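Local structure of probable thiamine pyrophosphokinase (Staphylococcus saprophyticus, 3L8M) at residues 7-13 with 96-101; 24-29 with 40-46; 131-137 with 203-209. The protein probably catalyses the transfer of pyrophosphate from ATP to thiamine, giving thiamine diphosphate. One frame throughout, in Å; residues are numbered along the deposited sequence.

Contact 1: residues 7-13 with 96-101; sequences CGNRNLP and YGATGG
Asn11 and Thr99 meet through their polar ends. The amide ND2 of Asn11 donates to OG1 of Thr99 at 3.0 Å, and the hydroxyl lies close to the amide plane, 15° out of it. The two side chains run obliquely to each other. The first torsion of Thr99 (chi1 77°) sets OG1 between its own backbone N and carbonyl carbon, with CG2 beside the N. OG1 also hydrogen-bonds Asp129, so this hydroxyl is gripped from two residues. A water takes the N-H of Thr99 and donates to the carbonyl O of Arg10, bridging the two loops.

Arg10 lies alongside the glycines. Its chain is extended from CG to NE, and CD of Arg10 comes 3.8 Å from N of Gly101. CA of Gly101 sits over one face of the guanidinium, offset toward its rim.

At the other end Leu12 and Pro13 make the apolar contacts. CD2 of Leu12 presses on the backbone, 3.3 Å from Gly97 N, and also reaches CB of Tyr96. The Pro13 ring crosses the Tyr96 side chain at about a right angle. CD of Pro13 lies 3.7 Å from CD1 of Tyr96, at the edge of the phenol ring. Separately, Cys7 N donates to Tyr96 O at 3.1 Å. The Gly97 backbone lies against Cys7 and Gly8.

A sodium ion lies near the Asn11 side chain. Two loops that follow parallel strands 2-6 and 92-96 are thus joined by one backbone bond, a water and a side-chain pair. The chemistry implies a mainly polar surface junction, with a small apolar patch at Leu12 and Pro13.

Contact 2: residues 24-29 with 40-46; sequences HWIGID and ITPQFAV
Ile26 and Phe44 form the dense part of this contact. CD1 of Ile26 sits over one face of the Phe44 ring, 3.7 Å from its centroid and 26° off the normal, a CH-pi contact. CG2 of Ile26 comes to CE1 of Phe44 from the same side, so both branches of the isoleucine touch the ring. The ring is brought there by a chi1 of 69°, which places CG between the backbone N and the carbonyl carbon. Arg88 makes a cation-pi contact with this ring, and Met1 of a third subunit packs on Phe44.

The backbones beneath are closely paired. Gly27 N donates to Phe44 O at 3.1 Å, and Val46 N donates to Gly27 O at 2.9 Å. Asp29 N reaches Val46 O at 2.8 Å in a nearly straight bond. Gly27 faces CB of Ala45, which lies 3.2 Å from Gly27 O. Pro42 packs on Leu35 and Leu36 of helix 30-37, and Ala45 on Thr32 of the same helix.

The other end is looser. Gln43 N still donates to Trp25 O, but the side chains are wetter. The Gln43 chain bends at chi2 and brings NE2 to the edge of the His24 ring, with amide and ring planes nearly perpendicular. ND1 and NE2 are close there without a hydrogen bond. NE2 instead donates to a water, which also takes the N-H of Trp25 and donates to Thr41 O. Thr41 is exposed on this side and packs on Leu36 of a second subunit.

Strand 24-28, helix 30-37 and strand 44-46 make a beta-alpha-beta unit. The axes of its two parallel strands approach to 4.8 Å, and 44-46 is the edge strand of the mixed sheet within this chain.

Contact 3: residues 131-137 with 203-209; sequences TNEIQFI and SVLMIRS
Ile134 and Ile207 stand side by side and point the same way from the sheet. CG1 of one lies 3.8 Å from CG1 of the other. The CD1 atom of Ile207 reaches on to OD1 of Asn132. That oxygen accepts a hydrogen bond from Ser209 OG at 3.0 Å, with the donor tilted 25° from the carbonyl plane. On the same face CD2 of Leu205 touches CG2 of Ile134 and CD1 of the Phe136 ring. With CG anti to the backbone N (chi1 -178°), the Phe136 ring extends to Ser203, its CZ 3.2 Å from Ser203 CB.

The other face is carried by Ile137, Val204, Met206, Gln135, Glu133 and Arg208. The side chains of Ile137 and Met206, a selenomethionine, cross at a slant, with CD1 of Ile137 3.7 Å from CB and 3.9 Å from SE of Met206. CB of Ile137 also packs on CG2 of Val204. Glu133 and Arg208 meet through their CB atoms. Their charged ends stay apart, and Glu133 forms its salt bridge with Lys126.

The backbones bind in an antiparallel ladder. Glu133 with Arg208, Gln135 with Met206 and Ile137 with Val204 are the hydrogen-bonded pairs, each with two N-H to O bonds. The straightest is Met206 N to Gln135 O, 2.8 Å at 177°. Strands 132-137 and 204-209 sit in the antiparallel part of the mixed sheet, next to strand 124-128, the last of its five parallel strands.

Further out, strand 152-157 flanks 204-209 on its other side. Helix 103-113 covers the face of Ile134 and Phe136, through Phe106 and Leu113. Met206 rests on Ile153 and Phe155. At the turn, Asp129 OD1 takes the N-H of Thr131 and Asn132 ND2, fixing the amide whose oxygen Ser209 uses.

In the fold
Contact 2 is the buried one, contact 3 is partly buried and contact 1 lies at the surface. All three belong to one mixed sheet or to the loops at its strand ends. Contacts 2 and 3 pair neighbouring strands, parallel in the first and antiparallel in the second, on opposite sides of the chain's centre. Contact 1 lies between them in the fold and joins loops, so a water and one amide-hydroxyl bond add to a single backbone bond where the other two have a ladder. Contact 2 is nested within the loop that contact 1 closes, and the two touch where Tyr96 packs on Trp25 and Cys7 on Ile28. Contact 3 follows later in the chain and touches neither.

Contact 1: residues 7-13 with 96-101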
loop_
_atom_site.group_PDB
_atom_site.type_symbol
_atom_site.label_atom_id
_atom_site.label_comp_id
_atom_site.label_asym_id
_atom_site.label_seq_id
_atom_site.Cartn_x
_atom_site.Cartn_y
_atom_site.Cartn_z
ATOM N N CYS A 7 13.683 -19.192 -1.115
ATOM C CA CYS A 7 14.323 -20.235 -1.927
ATOM C C CYS A 7 13.815 -21.635 -1.612
ATOM O O CYS A 7 14.180 -22.583 -2.291
ATOM C CB CYS A 7 15.831 -20.261 -1.711
ATOM S SG CYS A 7 16.669 -18.720 -1.957
ATOM N N GLY A 8 12.986 -21.765 -0.580
ATOM C CA GLY A 8 12.476 -23.069 -0.200
ATOM C C GLY A 8 11.878 -23.036 1.194
ATOM O O GLY A 8 11.715 -21.953 1.755
ATOM N N ASN A 9 11.570 -24.201 1.769
ATOM C CA ASN A 9 10.951 -24.248 3.095
ATOM C C ASN A 9 11.785 -24.793 4.261
ATOM O O ASN A 9 11.229 -25.165 5.299
ATOM C CB ASN A 9 9.629 -25.026 3.009
ATOM C CG ASN A 9 9.833 -26.490 2.667
ATOM O OD1 ASN A 9 10.801 -26.857 1.995
ATOM N ND2 ASN A 9 8.911 -27.335 3.113
ATOM N N ARG A 10 13.107 -24.832 4.112
ATOM C CA ARG A 10 13.973 -25.329 5.188
ATOM C C ARG A 10 14.444 -24.240 6.155
ATOM O O ARG A 10 14.906 -23.181 5.734
ATOM C CB ARG A 10 15.215 -26.013 4.615
ATOM C CG ARG A 10 14.989 -27.380 4.013
ATOM C CD ARG A 10 16.271 -27.880 3.358
ATOM N NE ARG A 10 16.048 -29.120 2.629
ATOM C CZ ARG A 10 15.855 -30.300 3.210
ATOM N NH1 ARG A 10 15.871 -30.402 4.534
ATOM N NH2 ARG A 10 15.613 -31.371 2.466
ATOM N N ASN A 11 14.319 -24.527 7.451
ATOM C CA ASN A 11 14.747 -23.636 8.528
ATOM C C ASN A 11 14.153 -22.229 8.489
ATOM O O ASN A 11 14.731 -21.286 9.032
ATOM C CB ASN A 11 16.277 -23.545 8.538
ATOM C CG ASN A 11 16.940 -24.905 8.589
ATOM O OD1 ASN A 11 16.516 -25.787 9.337
ATOM N ND2 ASN A 11 17.989 -25.084 7.800
ATOM N N LEU A 12 12.995 -22.084 7.859
ATOM C CA LEU A 12 12.363 -20.773 7.774
ATOM C C LEU A 12 11.891 -20.307 9.134
ATOM O O LEU A 12 11.404 -21.113 9.933
ATOM C CB LEU A 12 11.157 -20.815 6.842
ATOM C CG LEU A 12 11.461 -21.157 5.390
ATOM C CD1 LEU A 12 10.216 -20.893 4.561
ATOM C CD2 LEU A 12 12.627 -20.309 4.893
ATOM N N PRO A 13 12.054 -19.006 9.433
ATOM C CA PRO A 13 11.590 -18.525 10.739
ATOM C C PRO A 13 10.087 -18.804 10.757
ATOM O O PRO A 13 9.392 -18.570 9.761
ATOM C CB PRO A 13 11.919 -17.035 10.686
ATOM C CG PRO A 13 13.181 -17.004 9.834
ATOM C CD PRO A 13 12.826 -17.970 8.722
ATOM N N TYR A 96 15.620 -15.847 2.487
ATOM C CA TYR A 96 15.173 -16.884 3.403
ATOM C C TYR A 96 15.190 -18.172 2.613
ATOM O O TYR A 96 15.099 -18.139 1.383
ATOM C CB TYR A 96 13.729 -16.608 3.843
ATOM C CG TYR A 96 13.555 -15.380 4.694
ATOM C CD1 TYR A 96 13.610 -15.465 6.086
ATOM C CD2 TYR A 96 13.320 -14.135 4.116
ATOM C CE1 TYR A 96 13.429 -14.342 6.884
ATOM C CE2 TYR A 96 13.136 -13.001 4.904
ATOM C CZ TYR A 96 13.190 -13.115 6.290
ATOM O OH TYR A 96 12.977 -12.015 7.083
ATOM N N GLY A 97 15.295 -19.298 3.316
ATOM C CA GLY A 97 15.276 -20.591 2.657
ATOM C C GLY A 97 16.565 -21.075 2.023
ATOM O O GLY A 97 16.566 -22.119 1.371
ATOM N N ALA A 98 17.665 -20.348 2.221
ATOM C CA ALA A 98 18.936 -20.736 1.623
ATOM C C ALA A 98 19.881 -21.594 2.482
ATOM O O ALA A 98 21.028 -21.808 2.078
ATOM C CB ALA A 98 19.683 -19.483 1.134
ATOM N N THR A 99 19.423 -22.076 3.644
ATOM C CA THR A 99 20.265 -22.908 4.519
ATOM C C THR A 99 19.718 -24.333 4.633
ATOM O O THR A 99 18.572 -24.596 4.276
ATOM C CB THR A 99 20.401 -22.319 5.968
ATOM O OG1 THR A 99 19.211 -22.585 6.722
ATOM C CG2 THR A 99 20.627 -20.811 5.932
ATOM N N GLY A 100 20.547 -25.248 5.131
ATOM C CA GLY A 100 20.146 -26.640 5.273
ATOM C C GLY A 100 20.261 -27.411 3.962
ATOM O O GLY A 100 20.687 -26.855 2.950
ATOM N N GLY A 101 19.896 -28.693 3.983
ATOM C CA GLY A 101 19.942 -29.510 2.768
ATOM C C GLY A 101 21.297 -29.609 2.080
ATOM O O GLY A 101 22.301 -29.890 2.728
HETATM O O HOH W 1 16.785 -21.500 5.291
#

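Contact 2: residues 24-29 with 40-46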
loop_
_atom_site.group_PDB
_atom_site.type_symbol
_atom_site.label_atom_id
_atom_site.label_comp_id
_atom_site.label_asym_id
_atom_site.label_seq_id
_atom_site.Cartn_x
_atom_site.Cartn_y
_atom_site.Cartn_z
ATOM N N HIS A 24 7.284 -7.015 -0.079
ATOM C CA HIS A 24 7.580 -7.482 -1.432
ATOM C C HIS A 24 8.296 -8.836 -1.369
ATOM O O HIS A 24 9.364 -8.948 -0.751
ATOM C CB HIS A 24 8.474 -6.471 -2.154
ATOM C CG HIS A 24 7.914 -5.081 -2.203
ATOM N ND1 HIS A 24 6.842 -4.735 -3.002
ATOM C CD2 HIS A 24 8.278 -3.951 -1.551
ATOM C CE1 HIS A 24 6.571 -3.452 -2.837
ATOM N NE2 HIS A 24 7.428 -2.952 -1.962
ATOM N N TRP A 25 7.710 -9.859 -1.994
ATOM C CA TRP A 25 8.317 -11.186 -2.008
ATOM C C TRP A 25 8.698 -11.663 -3.404
ATOM O O TRP A 25 7.918 -11.541 -4.349
ATOM C CB TRP A 25 7.400 -12.231 -1.365
ATOM C CG TRP A 25 7.397 -12.237 0.147
ATOM C CD1 TRP A 25 6.541 -11.552 0.982
ATOM C CD2 TRP A 25 8.277 -12.984 1.003
ATOM N NE1 TRP A 25 6.836 -11.835 2.301
ATOM C CE2 TRP A 25 7.895 -12.710 2.341
ATOM C CE3 TRP A 25 9.350 -13.860 0.773
ATOM C CZ2 TRP A 25 8.551 -13.281 3.442
ATOM C CZ3 TRP A 25 10.012 -14.431 1.883
ATOM C CH2 TRP A 25 9.603 -14.134 3.193
ATOM N N ILE A 26 9.900 -12.227 -3.504
ATOM C CA ILE A 26 10.460 -12.758 -4.746
ATOM C C ILE A 26 10.601 -14.282 -4.601
ATOM O O ILE A 26 11.110 -14.766 -3.587
ATOM C CB ILE A 26 11.892 -12.202 -5.005
ATOM C CG1 ILE A 26 11.932 -10.676 -4.862
ATOM C CG2 ILE A 26 12.384 -12.666 -6.373
ATOM C CD1 ILE A 26 11.049 -9.925 -5.825
ATOM N N GLY A 27 10.165 -15.042 -5.596
ATOM C CA GLY A 27 10.303 -16.488 -5.488
ATOM C C GLY A 27 11.487 -17.068 -6.269
ATOM O O GLY A 27 11.667 -16.761 -7.451
ATOM N N ILE A 28 12.300 -17.893 -5.607
ATOM C CA ILE A 28 13.445 -18.538 -6.246
ATOM C C ILE A 28 13.180 -20.046 -6.239
ATOM O O ILE A 28 13.082 -20.668 -5.173
ATOM C CB ILE A 28 14.785 -18.275 -5.488
ATOM C CG1 ILE A 28 15.029 -16.775 -5.310
ATOM C CG2 ILE A 28 15.954 -18.872 -6.285
ATOM C CD1 ILE A 28 15.187 -16.003 -6.626
ATOM N N ASP A 29 13.061 -20.627 -7.429
ATOM C CA ASP A 29 12.800 -22.057 -7.573
ATOM C C ASP A 29 11.564 -22.477 -6.784
ATOM O O ASP A 29 10.475 -21.966 -7.032
ATOM C CB ASP A 29 14.020 -22.861 -7.125
ATOM C CG ASP A 29 15.285 -22.418 -7.824
ATOM O OD1 ASP A 29 15.254 -22.320 -9.068
ATOM O OD2 ASP A 29 16.303 -22.163 -7.142
ATOM N N ILE A 40 0.284 -15.594 -1.544
ATOM C CA ILE A 40 1.127 -14.434 -1.720
ATOM C C ILE A 40 1.565 -14.343 -3.183
ATOM O O ILE A 40 2.039 -15.327 -3.757
ATOM C CB ILE A 40 2.370 -14.522 -0.802
ATOM C CG1 ILE A 40 1.946 -14.329 0.660
ATOM C CG2 ILE A 40 3.406 -13.452 -1.194
ATOM C CD1 ILE A 40 3.121 -14.349 1.651
ATOM N N THR A 41 1.388 -13.168 -3.791
ATOM C CA THR A 41 1.784 -12.968 -5.183
ATOM C C THR A 41 3.202 -12.409 -5.258
ATOM O O THR A 41 3.466 -11.288 -4.836
ATOM C CB THR A 41 0.842 -11.987 -5.918
ATOM O OG1 THR A 41 -0.497 -12.499 -5.898
ATOM C CG2 THR A 41 1.297 -11.801 -7.374
ATOM N N PRO A 42 4.137 -13.193 -5.799
ATOM C CA PRO A 42 5.528 -12.755 -5.924
ATOM C C PRO A 42 5.655 -11.612 -6.939
ATOM O O PRO A 42 4.997 -11.631 -7.968
ATOM C CB PRO A 42 6.243 -14.016 -6.417
ATOM C CG PRO A 42 5.339 -15.138 -5.979
ATOM C CD PRO A 42 3.981 -14.588 -6.243
ATOM N N GLN A 43 6.482 -10.616 -6.626
ATOM C CA GLN A 43 6.735 -9.502 -7.532
ATOM C C GLN A 43 7.273 -10.123 -8.838
ATOM O O GLN A 43 7.026 -9.623 -9.934
ATOM C CB GLN A 43 7.809 -8.577 -6.940
ATOM C CG GLN A 43 7.454 -7.937 -5.603
ATOM C CD GLN A 43 6.282 -6.981 -5.722
ATOM O OE1 GLN A 43 6.229 -6.161 -6.644
ATOM N NE2 GLN A 43 5.337 -7.075 -4.790
ATOM N N PHE A 44 8.030 -11.211 -8.692
ATOM C CA PHE A 44 8.603 -11.946 -9.815
ATOM C C PHE A 44 9.326 -13.186 -9.301
ATOM O O PHE A 44 9.656 -13.274 -8.125
ATOM C CB PHE A 44 9.552 -11.059 -10.633
ATOM C CG PHE A 44 10.830 -10.692 -9.934
ATOM C CD1 PHE A 44 11.889 -11.597 -9.859
ATOM C CD2 PHE A 44 10.997 -9.419 -9.395
ATOM C CE1 PHE A 44 13.087 -11.242 -9.272
ATOM C CE2 PHE A 44 12.201 -9.051 -8.797
ATOM C CZ PHE A 44 13.252 -9.969 -8.736
ATOM N N ALA A 45 9.565 -14.148 -10.178
ATOM C CA ALA A 45 10.225 -15.372 -9.767
ATOM C C ALA A 45 11.226 -15.878 -10.796
ATOM O O ALA A 45 11.068 -15.654 -11.995
ATOM C CB ALA A 45 9.181 -16.445 -9.499
ATOM N N VAL A 46 12.255 -16.566 -10.308
ATOM C CA VAL A 46 13.286 -17.147 -11.155
ATOM C C VAL A 46 13.287 -18.634 -10.831
ATOM O O VAL A 46 13.106 -19.016 -9.674
ATOM C CB VAL A 46 14.683 -16.584 -10.818
ATOM C CG1 VAL A 46 15.714 -17.168 -11.766
ATOM C CG2 VAL A 46 14.682 -15.068 -10.899
HETATM O O HOH W 2 4.978 -9.779 -3.185
#

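Contact 3: residues 131-137 with 203-209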
loop_
_atom_site.group_PDB
_atom_site.type_symbol
_atom_site.label_atom_id
_atom_site.label_comp_id
_atom_site.label_asym_id
_atom_site.label_seq_id
_atom_site.Cartn_x
_atom_site.Cartn_y
_atom_site.Cartn_z
ATOM N N THR A 131 17.516 -19.478 13.018
ATOM C CA THR A 131 18.562 -19.350 14.045
ATOM C C THR A 131 19.731 -18.405 13.712
ATOM O O THR A 131 20.544 -18.089 14.589
ATOM C CB THR A 131 19.177 -20.753 14.370
ATOM O OG1 THR A 131 18.130 -21.664 14.727
ATOM C CG2 THR A 131 20.181 -20.665 15.525
ATOM N N ASN A 132 19.814 -17.933 12.470
ATOM C CA ASN A 132 20.942 -17.093 12.078
ATOM C C ASN A 132 20.617 -15.911 11.179
ATOM O O ASN A 132 19.576 -15.858 10.532
ATOM C CB ASN A 132 21.976 -17.929 11.318
ATOM C CG ASN A 132 22.463 -19.128 12.095
ATOM O OD1 ASN A 132 23.442 -19.047 12.837
ATOM N ND2 ASN A 132 21.778 -20.257 11.927
ATOM N N GLU A 133 21.575 -14.995 11.117
ATOM C CA GLU A 133 21.511 -13.812 10.281
ATOM C C GLU A 133 22.962 -13.655 9.831
ATOM O O GLU A 133 23.875 -13.640 10.665
ATOM C CB GLU A 133 21.049 -12.610 11.095
ATOM C CG GLU A 133 20.522 -11.473 10.250
ATOM C CD GLU A 133 19.845 -10.407 11.092
ATOM O OE1 GLU A 133 18.974 -10.773 11.913
ATOM O OE2 GLU A 133 20.180 -9.211 10.930
ATOM N N ILE A 134 23.177 -13.573 8.519
ATOM C CA ILE A 134 24.524 -13.472 7.957
ATOM C C ILE A 134 24.658 -12.363 6.910
ATOM O O ILE A 134 23.791 -12.202 6.050
ATOM C CB ILE A 134 24.934 -14.820 7.285
ATOM C CG1 ILE A 134 24.896 -15.954 8.308
ATOM C CG2 ILE A 134 26.327 -14.711 6.655
ATOM C CD1 ILE A 134 25.011 -17.338 7.683
ATOM N N GLN A 135 25.754 -11.608 6.982
ATOM C CA GLN A 135 26.007 -10.541 6.019
ATOM C C GLN A 135 27.502 -10.322 5.856
ATOM O O GLN A 135 28.287 -10.618 6.758
ATOM C CB GLN A 135 25.335 -9.236 6.452
ATOM C CG GLN A 135 25.857 -8.670 7.763
ATOM C CD GLN A 135 25.147 -7.384 8.170
ATOM O OE1 GLN A 135 25.192 -6.384 7.453
ATOM N NE2 GLN A 135 24.482 -7.410 9.325
ATOM N N PHE A 136 27.883 -9.802 4.695
ATOM C CA PHE A 136 29.274 -9.531 4.358
ATOM C C PHE A 136 29.660 -8.115 4.816
ATOM O O PHE A 136 28.847 -7.199 4.767
ATOM C CB PHE A 136 29.434 -9.685 2.840
ATOM C CG PHE A 136 30.834 -9.489 2.336
ATOM C CD1 PHE A 136 31.878 -10.289 2.793
ATOM C CD2 PHE A 136 31.101 -8.535 1.352
ATOM C CE1 PHE A 136 33.171 -10.143 2.278
ATOM C CE2 PHE A 136 32.391 -8.381 0.827
ATOM C CZ PHE A 136 33.426 -9.187 1.290
ATOM N N ILE A 137 30.884 -7.948 5.298
ATOM C CA ILE A 137 31.356 -6.641 5.746
ATOM C C ILE A 137 32.723 -6.410 5.142
ATOM O O ILE A 137 33.665 -7.154 5.413
ATOM C CB ILE A 137 31.483 -6.539 7.268
ATOM C CG1 ILE A 137 30.146 -6.875 7.939
ATOM C CG2 ILE A 137 31.903 -5.118 7.641
ATOM C CD1 ILE A 137 30.200 -6.810 9.457
ATOM N N SER A 203 38.164 -8.779 4.337
ATOM C CA SER A 203 36.714 -8.784 4.474
ATOM C C SER A 203 36.284 -9.955 5.356
ATOM O O SER A 203 36.958 -10.985 5.408
ATOM C CB SER A 203 36.079 -8.926 3.094
ATOM O OG SER A 203 36.507 -10.123 2.450
ATOM N N VAL A 204 35.161 -9.800 6.048
ATOM C CA VAL A 204 34.662 -10.861 6.916
ATOM C C VAL A 204 33.143 -11.013 6.867
ATOM O O VAL A 204 32.408 -10.044 6.653
ATOM C CB VAL A 204 35.052 -10.617 8.392
ATOM C CG1 VAL A 204 36.560 -10.432 8.514
ATOM C CG2 VAL A 204 34.304 -9.396 8.931
ATOM N N LEU A 205 32.681 -12.246 7.042
ATOM C CA LEU A 205 31.257 -12.512 7.080
ATOM C C LEU A 205 30.888 -12.369 8.550
ATOM O O LEU A 205 31.606 -12.840 9.431
ATOM C CB LEU A 205 30.946 -13.936 6.618
ATOM C CG LEU A 205 31.027 -14.240 5.121
ATOM C CD1 LEU A 205 31.078 -15.749 4.929
ATOM C CD2 LEU A 205 29.833 -13.623 4.384
HETATM N N MSE A 206 29.794 -11.684 8.825
HETATM C CA MSE A 206 29.370 -11.543 10.201
HETATM C C MSE A 206 28.160 -12.445 10.344
HETATM O O MSE A 206 27.256 -12.396 9.515
HETATM C CB MSE A 206 28.987 -10.102 10.506
HETATM C CG MSE A 206 28.263 -9.955 11.829
HETATM SE SE MSE A 206 27.862 -8.254 12.186
HETATM C CE MSE A 206 27.783 -8.354 13.932
ATOM N N ILE A 207 28.152 -13.282 11.375
ATOM C CA ILE A 207 27.039 -14.190 11.590
ATOM C C ILE A 207 26.501 -14.083 13.001
ATOM O O ILE A 207 27.223 -14.293 13.971
ATOM C CB ILE A 207 27.449 -15.646 11.297
ATOM C CG1 ILE A 207 26.359 -16.603 11.770
ATOM C CG2 ILE A 207 28.758 -15.970 11.979
ATOM C CD1 ILE A 207 26.556 -18.003 11.270
ATOM N N ARG A 208 25.224 -13.738 13.112
ATOM C CA ARG A 208 24.594 -13.617 14.413
ATOM C C ARG A 208 23.757 -14.855 14.676
ATOM O O ARG A 208 23.027 -15.320 13.801
ATOM C CB ARG A 208 23.748 -12.348 14.465
ATOM C CG ARG A 208 24.588 -11.112 14.193
ATOM C CD ARG A 208 24.238 -9.986 15.128
ATOM N NE ARG A 208 23.673 -8.851 14.409
ATOM C CZ ARG A 208 23.359 -7.694 14.980
ATOM N NH1 ARG A 208 23.560 -7.525 16.283
ATOM N NH2 ARG A 208 22.842 -6.708 14.251
ATOM N N SER A 209 23.880 -15.402 15.878
ATOM C CA SER A 209 23.151 -16.610 16.240
ATOM C C SER A 209 22.355 -16.401 17.510
ATOM O O SER A 209 22.608 -15.473 18.266
ATOM C CB SER A 209 24.128 -17.775 16.450
ATOM O OG SER A 209 24.864 -18.055 15.273
#